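Local coordinates for putative uncharacterized protein (Bacteroides thetaiotaomicron, PDB 2RBK), which is a haloacid dehalogenase-like hydrolase, probably a magnesium-dependent phosphatase, which here holds a vanadate that imitates the phosphoryl group in transfer, at residues C73-E77 / E78-K82. Numbering follows the deposited sequence. Where two conformers were deposited one is given.
Sequences CFVGE and EVIYK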
loop_
_atom_site.group_PDB
_atom_site.type_symbol
_atom_site.label_atom_id
_atom_site.label_comp_id
_atom_site.label_asym_id
_atom_site.label_seq_id
_atom_site.Cartn_x
_atom_site.Cartn_y
_atom_site.Cartn_z
ATOM N N CYS A 73 -4.849 -7.706 6.712
ATOM C CA CYS A 73 -5.089 -8.502 5.537
ATOM C C CYS A 73 -6.400 -9.252 5.668
ATOM O O CYS A 73 -6.672 -9.809 6.747
ATOM C CB CYS A 73 -3.956 -9.495 5.336
ATOM S SG CYS A 73 -2.312 -8.766 5.138
ATOM N N PHE A 74 -7.188 -9.305 4.583
ATOM C CA PHE A 74 -8.487 -9.965 4.654
ATOM C C PHE A 74 -8.867 -10.542 3.291
ATOM O O PHE A 74 -8.412 -10.089 2.252
ATOM C CB PHE A 74 -9.576 -9.039 5.201
ATOM C CG PHE A 74 -9.703 -7.726 4.474
ATOM C CD1 PHE A 74 -10.625 -7.564 3.426
ATOM C CD2 PHE A 74 -8.932 -6.615 4.827
ATOM C CE1 PHE A 74 -10.740 -6.330 2.775
ATOM C CE2 PHE A 74 -9.073 -5.398 4.204
ATOM C CZ PHE A 74 -9.996 -5.255 3.167
ATOM N N VAL A 75 -9.713 -11.571 3.361
ATOM C CA VAL A 75 -10.203 -12.297 2.195
ATOM C C VAL A 75 -11.718 -12.362 2.384
ATOM O O VAL A 75 -12.204 -12.995 3.315
ATOM C CB VAL A 75 -9.594 -13.684 2.098
ATOM C CG1 VAL A 75 -10.204 -14.464 0.900
ATOM C CG2 VAL A 75 -8.078 -13.571 1.982
ATOM N N GLY A 76 -12.450 -11.646 1.552
ATOM C CA GLY A 76 -13.888 -11.532 1.780
ATOM C C GLY A 76 -14.105 -10.782 3.071
ATOM O O GLY A 76 -13.525 -9.737 3.299
ATOM N N GLU A 77 -14.912 -11.329 3.957
ATOM C CA GLU A 77 -15.150 -10.716 5.253
ATOM C C GLU A 77 -14.187 -11.227 6.320
ATOM O O GLU A 77 -14.287 -10.815 7.492
ATOM C CB GLU A 77 -16.598 -10.928 5.722
ATOM C CG GLU A 77 -17.621 -10.314 4.753
ATOM C CD GLU A 77 -17.470 -8.808 4.569
ATOM O OE1 GLU A 77 -17.348 -8.070 5.596
ATOM O OE2 GLU A 77 -17.470 -8.328 3.392
ATOM N N GLU A 78 -13.287 -12.141 5.992
ATOM C CA GLU A 78 -12.434 -12.798 6.931
ATOM C C GLU A 78 -11.088 -12.111 7.080
ATOM O O GLU A 78 -10.310 -12.088 6.129
ATOM C CB GLU A 78 -12.221 -14.237 6.483
ATOM C CG GLU A 78 -11.381 -15.075 7.448
ATOM C CD GLU A 78 -11.151 -16.488 7.013
ATOM O OE1 GLU A 78 -11.747 -16.965 6.009
ATOM O OE2 GLU A 78 -10.342 -17.150 7.667
ATOM N N VAL A 79 -10.815 -11.570 8.257
ATOM C CA VAL A 79 -9.459 -11.072 8.552
ATOM C C VAL A 79 -8.526 -12.269 8.726
ATOM O O VAL A 79 -8.833 -13.183 9.531
ATOM C CB VAL A 79 -9.460 -10.157 9.796
ATOM C CG1 VAL A 79 -8.028 -9.778 10.122
ATOM C CG2 VAL A 79 -10.364 -8.942 9.581
ATOM N N ILE A 80 -7.459 -12.294 7.973
ATOM C CA ILE A 80 -6.482 -13.393 8.052
ATOM C C ILE A 80 -5.239 -13.042 8.805
ATOM O O ILE A 80 -4.492 -13.955 9.218
ATOM C CB ILE A 80 -6.184 -13.983 6.663
ATOM C CG1 ILE A 80 -5.407 -13.008 5.764
ATOM C CG2 ILE A 80 -7.444 -14.507 5.993
ATOM C CD1 ILE A 80 -4.848 -13.629 4.535
ATOM N N TYR A 81 -4.959 -11.750 9.009
ATOM C CA TYR A 81 -3.792 -11.297 9.731
ATOM C C TYR A 81 -3.977 -9.824 10.055
ATOM O O TYR A 81 -4.446 -9.063 9.212
ATOM C CB TYR A 81 -2.470 -11.475 8.934
ATOM C CG TYR A 81 -1.298 -10.877 9.651
ATOM C CD1 TYR A 81 -0.768 -11.423 10.814
ATOM C CD2 TYR A 81 -0.731 -9.691 9.198
ATOM C CE1 TYR A 81 0.270 -10.836 11.489
ATOM C CE2 TYR A 81 0.297 -9.085 9.883
ATOM C CZ TYR A 81 0.821 -9.655 11.031
ATOM O OH TYR A 81 1.869 -9.112 11.710
ATOM N N LYS A 82 -3.568 -9.409 11.247
ATOM C CA LYS A 82 -3.489 -7.989 11.573
ATOM C C LYS A 82 -2.403 -7.805 12.619
ATOM O O LYS A 82 -1.919 -8.777 13.218
ATOM C CB LYS A 82 -4.818 -7.425 12.041
ATOM C CG LYS A 82 -5.539 -8.148 13.160
ATOM C CD LYS A 82 -6.687 -7.335 13.719
ATOM C CE LYS A 82 -7.136 -7.757 15.105
ATOM N NZ LYS A 82 -8.534 -7.470 15.503
HETATM O O HOH W 1 -12.746 -15.688 3.273
HETATM O O HOH W 2 -12.744 -11.650 10.444
#
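Cys73 pairs with both Ile80 and Tyr81 in a classic beta bulge, which interrupts the register of the hairpin at the edge of the main HAD sheet. Cys73 O takes Ile80 N at 2.9 Å and, in a weak bond, Tyr81 N at 3.4 Å, while Cys73 N gives a nearly straight bond to Tyr81 O. The close packing lies on the side facing helix 188-199. Ile80 CG1, placed between its own backbone N and carbonyl carbon (chi1 69°), lies 3.8 Å from Cys73 CB. Ile80 CD1 continues to Val75 CG2, where the two side chains cross obliquely, and His198 and Phe199 of the helix touch this patch. Cys73 SG sits at the edge of the Tyr81 ring, near its plane; the ring also makes a cation-pi contact with Lys190, and its hydroxyl bonds to Asp186. On the other face Phe74 CB rests 3.3 Å from Glu78 O, but its ring leads away to meet the Tyr65 ring on strand 64-67. The loose end is the type II' turn from Val75 to Glu78, where the positive phi of Gly76 (65°), which favours glycine, suits the second position of the turn. Paired backbone bonds between Val75 and Glu78 close it, and Glu77 turns outward. Glu78 extends from the turn with CG anti to its backbone N (chi1 -177°), and a water donates to both Glu78 OE1, at 3.2 Å, and Val75 O, at 2.7 Å.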